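PDB 5FJZ: coatomer subunit delta from Saccharomyces cerevisiae, which serves as a subunit of the COPI vesicle coat, which probably carries dilysine-tagged proteins back from Golgi to ER, and binds the Dsl1 protein through its mu-homology domain. Local coordinates for residues S52-K57 against K95-N100; L120-L125 against V222-S227; L125-S130 against A216-T221. One frame throughout, in Å; residues are numbered along the deposited sequence.

Contact 1 (S52-K57 against K95-N100); sequences SHSNLK and KAFPAN
Ser52 meets the loop 95-100 through both its backbone and its side chain. Its carbonyl oxygen accepts the amide of Phe97, with Phe97 N to Ser52 O at 2.9 Å and an N-H...O angle of 164°, a nearly straight bond and the one hydrogen bond between the two segments. The same oxygen touches the methyl of Ala96 (Ser52 O to Ala96 CB 3.5 Å), while Ser52 CB packs against the methyl of Ala99, CB to CB 3.8 Å. Its hydroxyl is engaged elsewhere, hydrogen-bonded to His49 O.

His53 sits at a bend: its backbone torsions fit an inverse gamma turn, closed by a weak Ser54 N to Ser52 O bond. Although its CB points away from the loop, CG lies anti to the carbonyl carbon (chi1 -76°), and the imidazole swings back over Ala96. Ala96 CB stands 3.5 Å from the centroid of the His53 ring and 13° off its normal, a CH-pi contact centred on one face.

Ser54 begins strand 54-58 and presents its carbonyl to the rim of the benzene ring: Ser54 O lies 3.2 Å from Phe97 CE2, near the ring plane, where the weakly positive C-H edge would suit a carbonyl oxygen.

The loop is shared with other partners. Ala96 N is hydrogen-bonded to Gln164 OE1 of the second subunit, and Phe97 also packs on an aromatic side chain of the bound peptide. The contact joins the turn that enters the central strand of a three-stranded antiparallel sheet to this loop. Residues 52-54 back the loop, consistent with a second-shell role, and the loop itself lines the site where the tryptophan-motif peptide of Dsl1 binds the delta-COP mu-homology domain.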
ATOM      1  N   SER A  52       6.258 -33.224 -11.078  1.00 25.72           N
ATOM      2  CA  SER A  52       6.925 -32.116 -10.494  1.00 25.37           C
ATOM      3  C   SER A  52       8.313 -31.931 -11.071  1.00 30.02           C
ATOM      4  O   SER A  52       8.881 -30.872 -10.916  1.00 26.61           O
ATOM      5  CB  SER A  52       7.020 -32.263  -8.955  1.00 26.78           C
ATOM      6  OG  SER A  52       7.877 -33.324  -8.585  1.00 25.28           O
ATOM      7  N   HIS A  53       8.845 -32.952 -11.742  1.00 30.12           N
ATOM      8  CA  HIS A  53      10.185 -32.856 -12.383  1.00 34.06           C
ATOM      9  C   HIS A  53      10.013 -32.574 -13.855  1.00 34.94           C
ATOM     10  O   HIS A  53      10.371 -33.388 -14.700  1.00 36.71           O
ATOM     11  CB  HIS A  53      10.932 -34.187 -12.204  1.00 36.34           C
ATOM     12  CG  HIS A  53      11.477 -34.395 -10.828  1.00 35.70           C
ATOM     13  ND1 HIS A  53      10.766 -35.051  -9.842  1.00 35.84           N
ATOM     14  CD2 HIS A  53      12.658 -34.039 -10.272  1.00 40.77           C
ATOM     15  CE1 HIS A  53      11.482 -35.082  -8.731  1.00 38.10           C
ATOM     16  NE2 HIS A  53      12.646 -34.498  -8.970  1.00 45.26           N
ATOM     17  N   SER A  54       9.392 -31.434 -14.136  1.00 31.41           N
ATOM     18  CA  SER A  54       8.891 -31.105 -15.450  1.00 30.42           C
ATOM     19  C   SER A  54       9.476 -29.807 -15.923  1.00 28.51           C
ATOM     20  O   SER A  54      10.030 -28.996 -15.145  1.00 27.45           O
ATOM     21  CB  SER A  54       7.365 -31.069 -15.403  1.00 29.85           C
ATOM     22  OG  SER A  54       6.934 -30.251 -14.301  1.00 28.09           O
ATOM     23  N   ASN A  55       9.464 -29.625 -17.240  1.00 27.53           N
ATOM     24  CA  ASN A  55       9.886 -28.411 -17.848  1.00 22.88           C
ATOM     25  C   ASN A  55       8.855 -27.973 -18.867  1.00 22.24           C
ATOM     26  O   ASN A  55       8.130 -28.790 -19.441  1.00 25.74           O
ATOM     27  CB  ASN A  55      11.208 -28.540 -18.624  1.00 30.28           C
ATOM     28  CG  ASN A  55      12.452 -28.681 -17.740  1.00 35.36           C
ATOM     29  OD1 ASN A  55      12.442 -28.596 -16.484  1.00 34.35           O
ATOM     30  ND2 ASN A  55      13.533 -28.940 -18.407  1.00 34.96           N
ATOM     31  N   LEU A  56       8.713 -26.661 -19.050  1.00 23.26           N
ATOM     32  CA  LEU A  56       7.631 -26.120 -19.914  1.00 28.12           C
ATOM     33  C   LEU A  56       8.301 -25.608 -21.147  1.00 27.42           C
ATOM     34  O   LEU A  56       9.297 -24.958 -21.030  1.00 28.77           O
ATOM     35  CB  LEU A  56       6.977 -24.892 -19.243  1.00 30.68           C
ATOM     36  CG  LEU A  56       5.907 -25.038 -18.169  1.00 33.60           C
ATOM     37  CD1 LEU A  56       5.981 -26.263 -17.290  1.00 37.55           C
ATOM     38  CD2 LEU A  56       5.773 -23.746 -17.361  1.00 35.82           C
ATOM     39  N   LYS A  57       7.764 -25.936 -22.327  1.00 34.72           N
ATOM     40  CA  LYS A  57       8.297 -25.383 -23.571  1.00 33.84           C
ATOM     41  C   LYS A  57       7.316 -24.346 -24.043  1.00 22.92           C
ATOM     42  O   LYS A  57       6.163 -24.652 -24.256  1.00 23.21           O
ATOM     43  CB  LYS A  57       8.462 -26.435 -24.677  1.00 36.75           C
ATOM     44  CG  LYS A  57       9.781 -27.178 -24.642  1.00 50.06           C
ATOM     45  CD  LYS A  57       9.869 -28.190 -25.797  1.00 57.90           C
ATOM     46  CE  LYS A  57      10.975 -29.221 -25.576  1.00 62.13           C
ATOM     47  NZ  LYS A  57      10.701 -30.437 -26.393  1.00 64.37           N
ATOM     48  N   LYS A  95      16.575 -30.156  -8.224  1.00 28.80           N
ATOM     49  CA  LYS A  95      15.330 -29.921  -7.497  1.00 30.88           C
ATOM     50  C   LYS A  95      14.130 -30.119  -8.367  1.00 30.94           C
ATOM     51  O   LYS A  95      14.269 -30.338  -9.542  1.00 38.09           O
ATOM     52  CB  LYS A  95      15.372 -28.519  -6.901  1.00 39.96           C
ATOM     53  CG  LYS A  95      15.864 -28.546  -5.467  1.00 43.37           C
ATOM     54  CD  LYS A  95      16.942 -27.515  -5.252  1.00 51.23           C
ATOM     55  CE  LYS A  95      17.355 -27.435  -3.781  1.00 53.48           C
ATOM     56  NZ  LYS A  95      18.074 -28.648  -3.306  1.00 56.19           N
ATOM     57  N   ALA A  96      12.939 -30.051  -7.788  1.00 28.77           N
ATOM     58  CA  ALA A  96      11.705 -30.209  -8.549  1.00 33.68           C
ATOM     59  C   ALA A  96      10.775 -29.089  -8.150  1.00 29.22           C
ATOM     60  O   ALA A  96      11.039 -28.373  -7.164  1.00 26.65           O
ATOM     61  CB  ALA A  96      11.052 -31.512  -8.221  1.00 33.65           C
ATOM     62  N   PHE A  97       9.697 -28.898  -8.904  1.00 27.86           N
ATOM     63  CA  PHE A  97       8.766 -27.840  -8.546  1.00 21.67           C
ATOM     64  C   PHE A  97       7.950 -28.219  -7.344  1.00 20.84           C
ATOM     65  O   PHE A  97       7.466 -29.350  -7.238  1.00 22.20           O
ATOM     66  CB  PHE A  97       7.798 -27.537  -9.708  1.00 22.75           C
ATOM     67  CG  PHE A  97       8.429 -26.763 -10.833  1.00 23.31           C
ATOM     68  CD1 PHE A  97       8.743 -25.456 -10.675  1.00 21.53           C
ATOM     69  CD2 PHE A  97       8.684 -27.366 -12.023  1.00 26.75           C
ATOM     70  CE1 PHE A  97       9.329 -24.716 -11.688  1.00 21.67           C
ATOM     71  CE2 PHE A  97       9.248 -26.654 -13.053  1.00 23.94           C
ATOM     72  CZ  PHE A  97       9.518 -25.325 -12.908  1.00 22.73           C
ATOM     73  N   PRO A  98       7.756 -27.298  -6.421  1.00 21.38           N
ATOM     74  CA  PRO A  98       6.719 -27.598  -5.453  1.00 20.07           C
ATOM     75  C   PRO A  98       5.414 -28.117  -6.045  1.00 22.75           C
ATOM     76  O   PRO A  98       4.873 -27.516  -6.958  1.00 23.15           O
ATOM     77  CB  PRO A  98       6.496 -26.211  -4.740  1.00 20.68           C
ATOM     78  CG  PRO A  98       7.752 -25.523  -4.941  1.00 22.71           C
ATOM     79  CD  PRO A  98       8.244 -25.932  -6.291  1.00 21.55           C
ATOM     80  N   ALA A  99       4.895 -29.199  -5.470  1.00 20.13           N
ATOM     81  CA  ALA A  99       3.796 -29.937  -5.991  1.00 22.10           C
ATOM     82  C   ALA A  99       2.655 -30.065  -5.017  1.00 21.28           C
ATOM     83  O   ALA A  99       1.919 -31.034  -5.067  1.00 27.80           O
ATOM     84  CB  ALA A  99       4.306 -31.321  -6.458  1.00 24.35           C
ATOM     85  N   ASN A 100       2.429 -29.025  -4.206  1.00 20.36           N
ATOM     86  CA  ASN A 100       1.205 -28.908  -3.413  1.00 22.64           C
ATOM     87  C   ASN A 100       0.264 -27.772  -3.882  1.00 21.35           C
ATOM     88  O   ASN A 100      -0.324 -27.046  -3.056  1.00 22.87           O
ATOM     89  CB  ASN A 100       1.559 -28.762  -1.946  1.00 24.15           C
ATOM     90  CG  ASN A 100       2.198 -30.025  -1.357  1.00 25.54           C
ATOM     91  OD1 ASN A 100       1.561 -31.029  -1.179  1.00 27.65           O
ATOM     92  ND2 ASN A 100       3.460 -29.947  -1.048  1.00 28.22           N
TER

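Contact 2 (L120-L125 against V222-S227); sequences LIPLTL and VSFQES
Pro122 and Phe224 meet obliquely inside the beta-sandwich framework of the mu-homology domain, where strand 123-131, at the margin of a four-stranded antiparallel sheet, lies over strand 220-229 of the large mixed sheet. The nearest CA pair, Leu125 and Val222, is 9.3 Å apart, a spacing bridged by side chains, and no hydrogen bond crosses between the segments.

In the first shell the ring carbon Pro122 CG approaches Phe224 CZ at 3.8 Å. Leu123 CD2 faces two partners more loosely, 4.3 Å from both Val222 CG2 and Phe224 CE2. At the next inward-facing position, Leu125 CD2 touches Val222 CG1 at 3.9 Å. Phe224 CG sits between its own backbone N and carbonyl carbon (chi1 61°), which places the ring tip against the proline.

The second shell is dominated by strand 257-269. Tyr267 packs edge-to-face with Phe224 and also touches Pro122 and Val222, while Ile23 of strand 15-27 lies against both Pro122 and Phe224. The backbone of Phe224 is fixed through its N, bonded to Ser264 OG. On the facing strand, Leu123 O is hydrogen-bonded to the hydroxyl Tyr267 OH.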
ATOM      1  N   LEU A 120      -1.144  -1.941 -27.659  1.00 18.83           N
ATOM      2  CA  LEU A 120      -1.440  -2.742 -26.483  1.00 18.40           C
ATOM      3  C   LEU A 120      -2.889  -2.675 -26.008  1.00 15.89           C
ATOM      4  O   LEU A 120      -3.186  -3.259 -24.957  1.00 16.60           O
ATOM      5  CB  LEU A 120      -0.596  -2.222 -25.298  1.00 16.76           C
ATOM      6  CG  LEU A 120       0.855  -2.678 -25.069  1.00 19.22           C
ATOM      7  CD1 LEU A 120       1.552  -3.522 -26.104  1.00 19.97           C
ATOM      8  CD2 LEU A 120       1.761  -1.683 -24.319  1.00 18.03           C
ATOM      9  N   ILE A 121      -3.737  -1.886 -26.685  1.00 16.61           N
ATOM     10  CA  ILE A 121      -5.098  -1.570 -26.185  1.00 16.72           C
ATOM     11  C   ILE A 121      -6.143  -2.523 -26.785  1.00 17.42           C
ATOM     12  O   ILE A 121      -6.262  -2.587 -28.017  1.00 20.37           O
ATOM     13  CB  ILE A 121      -5.317  -0.077 -26.434  1.00 18.47           C
ATOM     14  CG1 ILE A 121      -4.378   0.661 -25.400  1.00 19.06           C
ATOM     15  CG2 ILE A 121      -6.771   0.322 -26.330  1.00 18.29           C
ATOM     16  CD1 ILE A 121      -4.318   2.169 -25.501  1.00 17.26           C
ATOM     17  N   PRO A 122      -6.844  -3.281 -25.952  1.00 16.26           N
ATOM     18  CA  PRO A 122      -7.917  -4.095 -26.485  1.00 19.98           C
ATOM     19  C   PRO A 122      -9.232  -3.281 -26.778  1.00 19.55           C
ATOM     20  O   PRO A 122     -10.057  -3.734 -27.557  1.00 20.68           O
ATOM     21  CB  PRO A 122      -8.161  -5.090 -25.386  1.00 22.05           C
ATOM     22  CG  PRO A 122      -7.809  -4.358 -24.122  1.00 20.91           C
ATOM     23  CD  PRO A 122      -6.697  -3.427 -24.466  1.00 17.29           C
ATOM     24  N   LEU A 123      -9.448  -2.223 -26.032  1.00 16.54           N
ATOM     25  CA  LEU A 123     -10.703  -1.438 -26.055  1.00 16.40           C
ATOM     26  C   LEU A 123     -10.431   0.045 -26.036  1.00 15.75           C
ATOM     27  O   LEU A 123      -9.951   0.590 -25.039  1.00 16.19           O
ATOM     28  CB  LEU A 123     -11.585  -1.865 -24.912  1.00 16.58           C
ATOM     29  CG  LEU A 123     -12.978  -1.294 -24.884  1.00 16.44           C
ATOM     30  CD1 LEU A 123     -13.897  -1.997 -25.823  1.00 15.49           C
ATOM     31  CD2 LEU A 123     -13.513  -1.378 -23.447  1.00 19.46           C
ATOM     32  N   THR A 124     -10.706   0.746 -27.136  1.00 17.57           N
ATOM     33  CA  THR A 124     -10.517   2.183 -27.233  1.00 17.67           C
ATOM     34  C   THR A 124     -11.758   2.868 -26.760  1.00 19.13           C
ATOM     35  O   THR A 124     -12.811   2.309 -26.813  1.00 16.75           O
ATOM     36  CB  THR A 124     -10.171   2.627 -28.689  1.00 24.56           C
ATOM     37  OG1 THR A 124     -11.105   2.074 -29.572  1.00 19.04           O
ATOM     38  CG2 THR A 124      -8.843   2.045 -29.121  1.00 27.67           C
ATOM     39  N   LEU A 125     -11.567   4.047 -26.156  1.00 18.19           N
ATOM     40  CA  LEU A 125     -12.627   4.822 -25.518  1.00 18.06           C
ATOM     41  C   LEU A 125     -12.619   6.292 -25.925  1.00 17.70           C
ATOM     42  O   LEU A 125     -11.554   6.883 -26.116  1.00 19.80           O
ATOM     43  CB  LEU A 125     -12.347   4.806 -24.057  1.00 19.76           C
ATOM     44  CG  LEU A 125     -12.891   3.755 -23.142  1.00 22.65           C
ATOM     45  CD1 LEU A 125     -13.536   2.508 -23.696  1.00 21.23           C
ATOM     46  CD2 LEU A 125     -11.966   3.483 -21.936  1.00 23.29           C
ATOM     47  N   VAL A 222     -13.134   1.995 -16.678  1.00 18.49           N
ATOM     48  CA  VAL A 222     -13.737   0.789 -17.241  1.00 19.69           C
ATOM     49  C   VAL A 222     -13.122  -0.488 -16.615  1.00 18.67           C
ATOM     50  O   VAL A 222     -11.892  -0.526 -16.347  1.00 19.68           O
ATOM     51  CB  VAL A 222     -13.627   0.730 -18.757  1.00 23.06           C
ATOM     52  CG1 VAL A 222     -12.197   0.653 -19.204  1.00 26.18           C
ATOM     53  CG2 VAL A 222     -14.342  -0.492 -19.293  1.00 25.68           C
ATOM     54  N   SER A 223     -13.977  -1.478 -16.403  1.00 17.36           N
ATOM     55  CA  SER A 223     -13.581  -2.740 -15.792  0.50 18.67           C
ATOM     56  C   SER A 223     -14.069  -3.896 -16.653  1.00 18.94           C
ATOM     57  O   SER A 223     -15.288  -3.989 -16.938  1.00 18.31           O
ATOM     58  CB  SER A 223     -14.210  -2.794 -14.381  0.50 18.93           C
ATOM     59  OG  SER A 223     -13.847  -3.986 -13.686  0.50 19.06           O
ATOM     60  N   PHE A 224     -13.139  -4.775 -17.041  1.00 16.75           N
ATOM     61  CA  PHE A 224     -13.419  -5.957 -17.794  1.00 18.06           C
ATOM     62  C   PHE A 224     -12.384  -7.042 -17.547  1.00 17.63           C
ATOM     63  O   PHE A 224     -11.298  -6.801 -17.009  1.00 17.18           O
ATOM     64  CB  PHE A 224     -13.491  -5.665 -19.293  1.00 16.31           C
ATOM     65  CG  PHE A 224     -12.185  -5.103 -19.898  1.00 18.07           C
ATOM     66  CD1 PHE A 224     -11.085  -5.927 -20.179  1.00 18.37           C
ATOM     67  CD2 PHE A 224     -12.049  -3.728 -20.109  1.00 15.50           C
ATOM     68  CE1 PHE A 224      -9.945  -5.424 -20.743  1.00 17.78           C
ATOM     69  CE2 PHE A 224     -10.865  -3.221 -20.654  1.00 19.39           C
ATOM     70  CZ  PHE A 224      -9.834  -4.072 -20.968  1.00 18.12           C
ATOM     71  N   GLN A 225     -12.784  -8.263 -17.831  1.00 19.48           N
ATOM     72  CA  GLN A 225     -11.968  -9.432 -17.553  1.00 24.43           C
ATOM     73  C   GLN A 225     -12.473 -10.529 -18.443  1.00 23.41           C
ATOM     74  O   GLN A 225     -13.658 -10.833 -18.428  1.00 28.35           O
ATOM     75  CB  GLN A 225     -12.073  -9.807 -16.052  1.00 24.25           C
ATOM     76  CG  GLN A 225     -11.176 -10.959 -15.544  1.00 38.18           C
ATOM     77  CD  GLN A 225     -11.218 -11.223 -14.034  1.00 41.11           C
ATOM     78  OE1 GLN A 225     -10.759 -12.264 -13.592  1.00 60.02           O
ATOM     79  NE2 GLN A 225     -11.752 -10.283 -13.242  1.00 44.78           N
ATOM     80  N   GLU A 226     -11.582 -11.226 -19.112  1.00 19.59           N
ATOM     81  CA  GLU A 226     -11.961 -12.483 -19.781  1.00 27.56           C
ATOM     82  C   GLU A 226     -10.935 -13.590 -19.600  1.00 24.95           C
ATOM     83  O   GLU A 226      -9.769 -13.301 -19.442  1.00 20.09           O
ATOM     84  CB  GLU A 226     -12.180 -12.212 -21.299  1.00 38.58           C
ATOM     85  CG  GLU A 226     -10.905 -11.830 -22.065  1.00 49.25           C
ATOM     86  CD  GLU A 226     -10.801 -12.427 -23.467  1.00 72.04           C
ATOM     87  OE1 GLU A 226     -11.866 -12.611 -24.105  1.00 83.41           O
ATOM     88  OE2 GLU A 226      -9.661 -12.673 -23.956  1.00 89.03           O
ATOM     89  N   SER A 227     -11.372 -14.856 -19.598  1.00 24.37           N
ATOM     90  CA  SER A 227     -10.440 -15.988 -19.512  1.00 23.43           C
ATOM     91  C   SER A 227     -10.907 -17.180 -20.343  1.00 23.40           C
ATOM     92  O   SER A 227     -12.123 -17.344 -20.581  1.00 24.39           O
ATOM     93  CB  SER A 227     -10.252 -16.410 -18.081  1.00 22.20           C
ATOM     94  OG  SER A 227     -11.495 -16.723 -17.510  1.00 27.71           O
TER

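Contact 3 (L125-S130 against A216-T221); sequences LTTAVS and ALYPMT. Unlike the reference sequence in segment 125-130: Ala128 (reference Trp).
Thr127 and Tyr218 reach toward each other tip to tip, their hydroxyl oxygens Thr127 OG1 and Tyr218 OH only 2.8 Å apart. In this polar pairing the threonine oxygen lies at the edge of the phenol, close to the ring plane, and Thr127 OG1 sits between its own backbone N and carbonyl carbon (chi1 65°), facing the tyrosine. Arg29 touches both partners, its carbonyl O hydrogen-bonded to Thr127 OG1 and its side chain in a cation-pi contact with the Tyr218 ring.

The apolar contact lies beside this pair: Val129 CG1 meets Leu217 CD1 at 3.8 Å, again end to end. Phe138 of strand 137-146 touches both Val129 and Leu217, extending the apolar group. Separately, Val129 CG2 comes within 3.3 Å of Tyr218 OH, a close van der Waals approach to a polar atom.

Sulfur provides the remaining link: Met220 SD lies 3.9 Å from Thr127 CG2, brought there by a side chain extended beyond CG (chi2 -178°).

Backbones stay well apart, with the CA atoms of Thr127 and Met220 9.3 Å from each other. Alternate residues Thr127 and Val129 turn their CB atoms toward 216-221, so strand 123-131 packs through one face on the 3-10 turn and loop before strand 220-229, and on that strand's first residue, Met220, at the edge of a beta sandwich of the mu-homology domain.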
ATOM      1  N   LEU A 125     -11.567   4.047 -26.156  1.00 18.19           N
ATOM      2  CA  LEU A 125     -12.627   4.822 -25.518  1.00 18.06           C
ATOM      3  C   LEU A 125     -12.619   6.292 -25.925  1.00 17.70           C
ATOM      4  O   LEU A 125     -11.554   6.883 -26.116  1.00 19.80           O
ATOM      5  CB  LEU A 125     -12.347   4.806 -24.057  1.00 19.76           C
ATOM      6  CG  LEU A 125     -12.891   3.755 -23.142  1.00 22.65           C
ATOM      7  CD1 LEU A 125     -13.536   2.508 -23.696  1.00 21.23           C
ATOM      8  CD2 LEU A 125     -11.966   3.483 -21.936  1.00 23.29           C
ATOM      9  N   THR A 126     -13.809   6.904 -26.033  1.00 17.00           N
ATOM     10  CA  THR A 126     -13.983   8.249 -26.270  1.00 18.25           C
ATOM     11  C   THR A 126     -15.245   8.692 -25.580  1.00 18.37           C
ATOM     12  O   THR A 126     -16.174   7.880 -25.412  1.00 15.93           O
ATOM     13  CB  THR A 126     -14.234   8.527 -27.798  1.00 24.20           C
ATOM     14  OG1 THR A 126     -13.139   8.049 -28.582  1.00 29.07           O
ATOM     15  CG2 THR A 126     -14.349  10.001 -28.028  1.00 25.93           C
ATOM     16  N   THR A 127     -15.296   9.936 -25.195  1.00 16.28           N
ATOM     17  CA  THR A 127     -16.497  10.434 -24.525  1.00 19.67           C
ATOM     18  C   THR A 127     -16.996  11.709 -25.181  1.00 20.67           C
ATOM     19  O   THR A 127     -16.204  12.502 -25.680  1.00 20.22           O
ATOM     20  CB  THR A 127     -16.271  10.647 -23.021  1.00 19.39           C
ATOM     21  OG1 THR A 127     -15.321  11.669 -22.765  1.00 19.75           O
ATOM     22  CG2 THR A 127     -15.764   9.394 -22.356  1.00 21.66           C
ATOM     23  N   ALA A 128     -18.313  11.923 -25.061  1.00 19.20           N
ATOM     24  CA  ALA A 128     -18.962  13.154 -25.471  1.00 21.76           C
ATOM     25  C   ALA A 128     -19.960  13.510 -24.391  1.00 22.12           C
ATOM     26  O   ALA A 128     -20.663  12.684 -23.882  1.00 21.15           O
ATOM     27  CB  ALA A 128     -19.634  12.953 -26.804  1.00 23.31           C
ATOM     28  N   VAL A 129     -19.922  14.742 -23.958  1.00 19.59           N
ATOM     29  CA  VAL A 129     -20.752  15.183 -22.849  1.00 21.56           C
ATOM     30  C   VAL A 129     -21.485  16.482 -23.245  1.00 21.71           C
ATOM     31  O   VAL A 129     -20.895  17.316 -23.899  1.00 23.60           O
ATOM     32  CB  VAL A 129     -19.873  15.406 -21.621  1.00 23.78           C
ATOM     33  CG1 VAL A 129     -20.681  16.075 -20.519  1.00 27.24           C
ATOM     34  CG2 VAL A 129     -19.295  14.091 -21.114  1.00 23.97           C
ATOM     35  N   SER A 130     -22.724  16.654 -22.798  1.00 26.47           N
ATOM     36  CA  SER A 130     -23.434  17.924 -22.953  1.00 26.28           C
ATOM     37  C   SER A 130     -24.500  18.074 -21.840  1.00 28.71           C
ATOM     38  O   SER A 130     -24.945  17.088 -21.269  1.00 23.76           O
ATOM     39  CB  SER A 130     -24.043  18.002 -24.356  1.00 31.78           C
ATOM     40  OG  SER A 130     -25.060  17.017 -24.461  1.00 32.08           O
ATOM     41  N   ALA A 216     -16.239  16.933 -13.066  1.00 21.84           N
ATOM     42  CA  ALA A 216     -16.548  16.033 -11.983  1.00 21.88           C
ATOM     43  C   ALA A 216     -16.908  14.648 -12.459  1.00 22.26           C
ATOM     44  O   ALA A 216     -16.898  13.666 -11.700  1.00 21.90           O
ATOM     45  CB  ALA A 216     -17.736  16.569 -11.191  1.00 25.20           C
ATOM     46  N   LEU A 217     -17.226  14.551 -13.752  1.00 17.78           N
ATOM     47  CA  LEU A 217     -17.574  13.280 -14.317  1.00 19.11           C
ATOM     48  C   LEU A 217     -16.318  12.446 -14.580  1.00 17.26           C
ATOM     49  O   LEU A 217     -16.437  11.315 -15.013  1.00 16.84           O
ATOM     50  CB  LEU A 217     -18.336  13.495 -15.644  1.00 18.69           C
ATOM     51  CG  LEU A 217     -19.681  14.200 -15.666  1.00 18.91           C
ATOM     52  CD1 LEU A 217     -20.032  14.527 -17.136  1.00 21.41           C
ATOM     53  CD2 LEU A 217     -20.735  13.315 -15.081  1.00 18.36           C
ATOM     54  N   TYR A 218     -15.114  13.030 -14.418  1.00 16.96           N
ATOM     55  CA  TYR A 218     -13.882  12.350 -14.780  1.00 18.48           C
ATOM     56  C   TYR A 218     -12.955  12.167 -13.547  1.00 21.98           C
ATOM     57  O   TYR A 218     -13.077  12.939 -12.597  1.00 20.85           O
ATOM     58  CB  TYR A 218     -13.148  13.149 -15.859  1.00 18.93           C
ATOM     59  CG  TYR A 218     -13.883  13.185 -17.141  1.00 17.62           C
ATOM     60  CD1 TYR A 218     -13.754  12.197 -18.077  1.00 17.77           C
ATOM     61  CD2 TYR A 218     -14.684  14.284 -17.452  1.00 18.80           C
ATOM     62  CE1 TYR A 218     -14.496  12.245 -19.274  1.00 18.32           C
ATOM     63  CE2 TYR A 218     -15.450  14.324 -18.598  1.00 17.56           C
ATOM     64  CZ  TYR A 218     -15.352  13.316 -19.504  1.00 18.01           C
ATOM     65  OH  TYR A 218     -16.079  13.391 -20.676  1.00 15.39           O
ATOM     66  N   PRO A 219     -12.087  11.130 -13.506  1.00 20.66           N
ATOM     67  CA  PRO A 219     -11.880  10.036 -14.485  1.00 20.45           C
ATOM     68  C   PRO A 219     -13.039   9.023 -14.568  1.00 17.89           C
ATOM     69  O   PRO A 219     -13.628   8.600 -13.565  1.00 17.61           O
ATOM     70  CB  PRO A 219     -10.579   9.432 -14.033  1.00 20.55           C
ATOM     71  CG  PRO A 219     -10.499   9.682 -12.512  1.00 23.00           C
ATOM     72  CD  PRO A 219     -11.304  10.921 -12.246  1.00 22.80           C
ATOM     73  N   MET A 220     -13.393   8.615 -15.765  1.00 19.27           N
ATOM     74  CA  MET A 220     -14.294   7.501 -15.943  1.00 20.19           C
ATOM     75  C   MET A 220     -13.452   6.223 -16.093  1.00 18.71           C
ATOM     76  O   MET A 220     -12.514   6.182 -16.888  1.00 21.29           O
ATOM     77  CB  MET A 220     -15.140   7.697 -17.223  1.00 19.45           C
ATOM     78  CG  MET A 220     -15.985   8.956 -17.211  1.00 21.21           C
ATOM     79  SD  MET A 220     -17.005   9.140 -18.695  1.00 22.68           S
ATOM     80  CE  MET A 220     -17.785  10.720 -18.338  1.00 24.84           C
ATOM     81  N   THR A 221     -13.828   5.176 -15.375  1.00 17.97           N
ATOM     82  CA  THR A 221     -13.059   3.967 -15.341  1.00 19.71           C
ATOM     83  C   THR A 221     -13.828   2.861 -15.996  1.00 19.87           C
ATOM     84  O   THR A 221     -15.066   2.748 -15.846  1.00 23.76           O
ATOM     85  CB  THR A 221     -12.745   3.565 -13.892  1.00 23.44           C
ATOM     86  OG1 THR A 221     -11.912   4.556 -13.316  1.00 25.32           O
ATOM     87  CG2 THR A 221     -12.011   2.268 -13.830  1.00 27.18           C
TER

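Overall arrangement
Contacts 2 and 3 join the same elements, strands 123-131 and 220-229, and share Leu125; their centres are 16 Å apart, with contact 3 nested in the chain loop that contact 2 closes. Contact 2 lies about 6 Å from the chain's centre and is wholly apolar. Contact 3, 22 Å out, mixes a hydroxyl pair and a thioether with its aliphatic tips, and some of its residues are partly exposed. Contact 1 is separate, its centre about 27 Å from the chain's centre and 48 Å from that of contact 3, on the opposite side. Peripheral yet mostly buried, with His53 exposed, it alone uses a backbone hydrogen bond between its segments and neighbours the bound peptide and a second subunit.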